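Local structure of cupin type-2 domain-containing protein (Streptococcus pyogenes, 1YHF) at residues P59-V64 with M90-P95; V64-G69 with E102-L107. The protein is of unknown function but has the double-stranded beta-helix fold of a small single-domain cupin, related to HP0902-like proteins. All blocks are in the same frame, centred on the assembly; numbering follows the deposited sequence.

Contact 1. Residues P59-V64 with M90-P95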
loop_
_atom_site.group_PDB
_atom_site.type_symbol
_atom_site.label_atom_id
_atom_site.label_comp_id
_atom_site.label_asym_id
_atom_site.label_seq_id
_atom_site.Cartn_x
_atom_site.Cartn_y
_atom_site.Cartn_z
ATOM N N PRO A 59 2.545 4.482 13.671
ATOM C CA PRO A 59 2.632 5.840 14.222
ATOM C C PRO A 59 2.392 6.963 13.188
ATOM O O PRO A 59 2.305 8.132 13.557
ATOM C CB PRO A 59 4.074 5.914 14.741
ATOM C CG PRO A 59 4.828 4.973 13.885
ATOM C CD PRO A 59 3.873 3.848 13.554
ATOM N N GLY A 60 2.305 6.610 11.907
ATOM C CA GLY A 60 2.015 7.595 10.861
ATOM C C GLY A 60 0.619 7.444 10.266
ATOM O O GLY A 60 -0.059 6.440 10.516
ATOM N N ASP A 61 0.181 8.457 9.508
ATOM C CA ASP A 61 -1.055 8.346 8.737
ATOM C C ASP A 61 -0.694 7.546 7.466
ATOM O O ASP A 61 0.331 7.799 6.825
ATOM C CB ASP A 61 -1.622 9.728 8.354
ATOM C CG ASP A 61 -2.285 10.470 9.528
ATOM O OD1 ASP A 61 -2.770 9.827 10.485
ATOM O OD2 ASP A 61 -2.349 11.722 9.473
ATOM N N ALA A 62 -1.544 6.600 7.112
ATOM C CA ALA A 62 -1.265 5.662 6.042
ATOM C C ALA A 62 -2.308 5.801 4.936
ATOM O O ALA A 62 -3.483 5.417 5.089
ATOM C CB ALA A 62 -1.244 4.227 6.610
HETATM N N MSE A 63 -1.896 6.361 3.810
HETATM C CA MSE A 63 -2.850 6.591 2.739
HETATM C C MSE A 63 -2.786 5.407 1.797
HETATM O O MSE A 63 -1.707 5.019 1.356
HETATM C CB MSE A 63 -2.548 7.886 2.001
HETATM C CG MSE A 63 -3.505 8.150 0.872
HETATM SE SE MSE A 63 -3.315 9.920 0.101
HETATM C CE MSE A 63 -1.516 9.799 -0.669
ATOM N N VAL A 64 -3.957 4.832 1.526
ATOM C CA VAL A 64 -4.073 3.679 0.655
ATOM C C VAL A 64 -4.812 4.083 -0.593
ATOM O O VAL A 64 -5.948 4.561 -0.508
ATOM C CB VAL A 64 -4.868 2.530 1.334
ATOM C CG1 VAL A 64 -5.113 1.377 0.346
ATOM C CG2 VAL A 64 -4.140 2.033 2.559
HETATM N N MSE A 90 -5.886 5.833 6.572
HETATM C CA MSE A 90 -6.059 5.102 7.821
HETATM C C MSE A 90 -5.263 5.854 8.876
HETATM O O MSE A 90 -4.029 5.936 8.776
HETATM C CB MSE A 90 -5.574 3.659 7.669
HETATM C CG MSE A 90 -6.042 2.991 6.380
HETATM SE SE MSE A 90 -5.453 1.138 6.204
HETATM C CE MSE A 90 -3.491 1.435 6.003
ATOM N N PRO A 91 -5.958 6.428 9.876
ATOM C CA PRO A 91 -5.326 7.337 10.856
ATOM C C PRO A 91 -4.261 6.707 11.766
ATOM O O PRO A 91 -4.376 5.540 12.165
ATOM C CB PRO A 91 -6.515 7.851 11.675
ATOM C CG PRO A 91 -7.563 6.772 11.536
ATOM C CD PRO A 91 -7.407 6.272 10.122
ATOM N N ALA A 92 -3.230 7.496 12.072
ATOM C CA ALA A 92 -2.130 7.084 12.949
ATOM C C ALA A 92 -2.650 6.556 14.276
ATOM O O ALA A 92 -3.613 7.094 14.832
ATOM C CB ALA A 92 -1.165 8.263 13.198
ATOM N N GLY A 93 -2.032 5.485 14.760
ATOM C CA GLY A 93 -2.324 4.973 16.109
ATOM C C GLY A 93 -3.599 4.169 16.273
ATOM O O GLY A 93 -3.891 3.696 17.376
ATOM N N ILE A 94 -4.362 4.026 15.188
ATOM C CA ILE A 94 -5.618 3.272 15.193
ATOM C C ILE A 94 -5.386 1.961 14.441
ATOM O O ILE A 94 -4.846 1.981 13.314
ATOM C CB ILE A 94 -6.794 4.078 14.538
ATOM C CG1 ILE A 94 -6.973 5.458 15.192
ATOM C CG2 ILE A 94 -8.120 3.279 14.571
ATOM C CD1 ILE A 94 -7.528 5.392 16.597
ATOM N N PRO A 95 -5.724 0.810 15.073
ATOM C CA PRO A 95 -5.534 -0.457 14.378
ATOM C C PRO A 95 -6.281 -0.535 13.043
ATOM O O PRO A 95 -7.420 -0.068 12.927
ATOM C CB PRO A 95 -6.061 -1.496 15.382
ATOM C CG PRO A 95 -5.873 -0.848 16.709
ATOM C CD PRO A 95 -6.219 0.602 16.448
HETATM O O HOH W 1 -2.174 4.347 10.189
#
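Ala62 and Met90 face each other as an antiparallel hydrogen-bonded pair, where the start of strand 61-68 runs beside the end of strand 87-90. Two nearly straight backbone bonds close the ring: Met90 N to Ala62 O at 2.9 Å and Ala62 N to Met90 O at 3.1 Å. Beyond this pair the second chain turns off at Pro91 into a type II turn with Gly93 at a positive phi of 78°, and regular pairing stops.

The Asp61 carboxylate takes over the next step. Its CG lies anti to the carbonyl carbon (chi1 -75°), which swings OD1 across to the backbone N of Ala92, 2.9 Å away; the N-H meets this oxygen nearly head-on to its C-O bond. The methyl of Ala92 rests against the backbone carbonyls of Pro59 and Gly60. A water, 3.0 Å from Gly60 O and 2.8 Å from Met90 O, bridges the two carbonyls.

On the buried face the selenomethionine Met90 bends at chi3 (-67°) and brings its CE methyl against two side chains of strand 61-68, 3.6 Å from Ala62 CB and 3.6 Å from Val64 CG2. Ile73 and Ile75 of strand 70-75 pack on the same side chain from the facing sheet. This is edge-strand pairing at the rim of a cupin beta-barrel, with apolar side chains pointing into the core and an aspartate holding the turn to the second sheet.

Contact 2. Residues V64-G69 with E102-L107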
loop_
_atom_site.group_PDB
_atom_site.type_symbol
_atom_site.label_atom_id
_atom_site.label_comp_id
_atom_site.label_asym_id
_atom_site.label_seq_id
_atom_site.Cartn_x
_atom_site.Cartn_y
_atom_site.Cartn_z
ATOM N N VAL A 64 -3.957 4.832 1.526
ATOM C CA VAL A 64 -4.073 3.679 0.655
ATOM C C VAL A 64 -4.812 4.083 -0.593
ATOM O O VAL A 64 -5.948 4.561 -0.508
ATOM C CB VAL A 64 -4.868 2.530 1.334
ATOM C CG1 VAL A 64 -5.113 1.377 0.346
ATOM C CG2 VAL A 64 -4.140 2.033 2.559
ATOM N N THR A 65 -4.175 3.866 -1.743
ATOM C CA THR A 65 -4.803 4.116 -3.027
ATOM C C THR A 65 -4.878 2.783 -3.780
ATOM O O THR A 65 -3.846 2.157 -4.033
ATOM C CB THR A 65 -4.034 5.230 -3.787
ATOM O OG1 THR A 65 -4.272 6.501 -3.139
ATOM C CG2 THR A 65 -4.457 5.321 -5.207
ATOM N N ILE A 66 -6.105 2.342 -4.073
ATOM C CA ILE A 66 -6.342 1.064 -4.725
ATOM C C ILE A 66 -6.200 1.239 -6.235
ATOM O O ILE A 66 -6.886 2.068 -6.868
ATOM C CB ILE A 66 -7.701 0.408 -4.281
ATOM C CG1 ILE A 66 -7.702 0.130 -2.769
ATOM C CG2 ILE A 66 -8.017 -0.887 -5.070
ATOM C CD1 ILE A 66 -6.680 -0.866 -2.293
ATOM N N LEU A 67 -5.274 0.474 -6.802
ATOM C CA LEU A 67 -4.901 0.636 -8.199
ATOM C C LEU A 67 -5.637 -0.320 -9.122
ATOM O O LEU A 67 -5.747 -0.066 -10.331
ATOM C CB LEU A 67 -3.384 0.482 -8.367
ATOM C CG LEU A 67 -2.476 1.342 -7.497
ATOM C CD1 LEU A 67 -1.008 0.954 -7.767
ATOM C CD2 LEU A 67 -2.738 2.839 -7.756
ATOM N N SER A 68 -6.104 -1.435 -8.554
ATOM C CA SER A 68 -6.933 -2.418 -9.249
ATOM C C SER A 68 -7.613 -3.311 -8.214
ATOM O O SER A 68 -7.184 -3.382 -7.072
ATOM C CB SER A 68 -6.094 -3.267 -10.216
ATOM O OG SER A 68 -5.273 -4.191 -9.505
ATOM N N GLY A 69 -8.676 -3.997 -8.622
ATOM C CA GLY A 69 -9.385 -4.930 -7.737
ATOM C C GLY A 69 -10.174 -4.277 -6.616
ATOM O O GLY A 69 -10.656 -3.150 -6.743
ATOM N N GLU A 102 -10.880 -9.320 -3.701
ATOM C CA GLU A 102 -10.390 -9.832 -4.975
ATOM C C GLU A 102 -8.904 -9.544 -4.927
ATOM O O GLU A 102 -8.454 -8.804 -4.047
ATOM C CB GLU A 102 -10.984 -9.065 -6.149
ATOM C CG GLU A 102 -12.465 -8.811 -6.079
ATOM C CD GLU A 102 -12.945 -7.928 -7.216
ATOM O OE1 GLU A 102 -12.098 -7.325 -7.921
ATOM O OE2 GLU A 102 -14.173 -7.818 -7.393
ATOM N N ALA A 103 -8.148 -10.102 -5.861
ATOM C CA ALA A 103 -6.757 -9.691 -6.036
ATOM C C ALA A 103 -6.767 -8.163 -6.188
ATOM O O ALA A 103 -7.631 -7.597 -6.868
ATOM C CB ALA A 103 -6.142 -10.355 -7.264
ATOM N N PHE A 104 -5.853 -7.490 -5.508
ATOM C CA PHE A 104 -5.771 -6.052 -5.664
ATOM C C PHE A 104 -4.322 -5.575 -5.644
ATOM O O PHE A 104 -3.422 -6.309 -5.201
ATOM C CB PHE A 104 -6.670 -5.338 -4.633
ATOM C CG PHE A 104 -6.097 -5.260 -3.227
ATOM C CD1 PHE A 104 -5.255 -4.209 -2.860
ATOM C CD2 PHE A 104 -6.454 -6.196 -2.253
ATOM C CE1 PHE A 104 -4.746 -4.101 -1.555
ATOM C CE2 PHE A 104 -5.950 -6.103 -0.945
ATOM C CZ PHE A 104 -5.083 -5.045 -0.600
ATOM N N GLN A 105 -4.118 -4.364 -6.166
ATOM C CA GLN A 105 -2.825 -3.663 -6.142
ATOM C C GLN A 105 -3.093 -2.304 -5.533
ATOM O O GLN A 105 -4.172 -1.717 -5.775
ATOM C CB GLN A 105 -2.272 -3.500 -7.558
ATOM C CG GLN A 105 -1.832 -4.819 -8.189
ATOM C CD GLN A 105 -1.896 -4.777 -9.677
ATOM O OE1 GLN A 105 -2.908 -4.370 -10.250
ATOM N NE2 GLN A 105 -0.821 -5.170 -10.324
HETATM N N MSE A 106 -2.139 -1.817 -4.732
HETATM C CA MSE A 106 -2.264 -0.536 -4.047
HETATM C C MSE A 106 -0.964 0.241 -3.933
HETATM O O MSE A 106 0.133 -0.338 -3.930
HETATM C CB MSE A 106 -2.815 -0.731 -2.628
HETATM C CG MSE A 106 -1.963 -1.585 -1.733
HETATM SE SE MSE A 106 -2.503 -1.290 0.154
HETATM C CE MSE A 106 -1.613 -2.773 0.909
ATOM N N LEU A 107 -1.098 1.560 -3.855
ATOM C CA LEU A 107 0.011 2.397 -3.460
ATOM C C LEU A 107 -0.259 2.747 -1.996
ATOM O O LEU A 107 -1.350 3.184 -1.648
ATOM C CB LEU A 107 0.095 3.667 -4.323
ATOM C CG LEU A 107 1.136 4.694 -3.857
ATOM C CD1 LEU A 107 2.597 4.189 -3.988
ATOM C CD2 LEU A 107 0.947 5.981 -4.640
HETATM O O HOH W 2 -1.822 6.316 -1.717
#
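Leu67 and Ser68 both face Gln105 in a classic beta bulge, a slip of one residue in the antiparallel register. Gln105 O takes a firm bond from Leu67 N at 2.7 Å and a weak one from Ser68 N, while Gln105 N gives a weak bond back to Ser68 O. Before the bulge, Thr65 N reaches Leu107 O at 2.9 Å and Leu107 N reaches Thr65 O at 2.8 Å, and Ile66 and Met106 follow as a non-hydrogen-bonded pair. Gly69, at positive phi, turns its CA toward Ala103 O in a C-H...O contact of 3.3 Å.

Among polar side chains, Ser68 OG, brought to the extended Gln105 chain by a chi1 of 73°, donates to Gln105 OE1; the modelled 2.5 Å is very short, and its exact length is doubtful. Gln105 NE2 is held by Val22 O. Thr65 OG1 is hydrogen-bonded to Thr87 OG1 and also meets a water that donates to Leu107 O.

Apolar contacts gather on the face of Ile66 and Met106. Ile66 CD1 reaches the ring of Phe104 at CD1, 3.7 Å away, and Met106 CB at 3.9 Å, while Val64 CG1 touches the selenium of Met106.

Strand 104-111 lies between 61-68 and 40-47, whose Phe45 and Leu47 pack on Met106 and Phe104; Ala71 of strand 70-75 meets Ile66 and Phe104 from the other sheet.

Overall arrangement
After the short helix 18-21 the chain lays down strands 29-37, 40-47 and 52-56, then enters strand 61-68, which serves both contacts. Its beginning belongs to contact 1 and its end to contact 2, with Val64 common to the two, although their centres lie about 17 Å apart. The chain passes through strands 70-75 and 78-83 before strand 87-90 returns to close contact 1, and through strand 96-100 before strand 104-111 closes contact 2. The two closures therefore cross along the sequence. Together they flank strand 61-68 with antiparallel partners, the edge strand 87-90 and the central 104-111, within the five-stranded sheet that faces the four-stranded one.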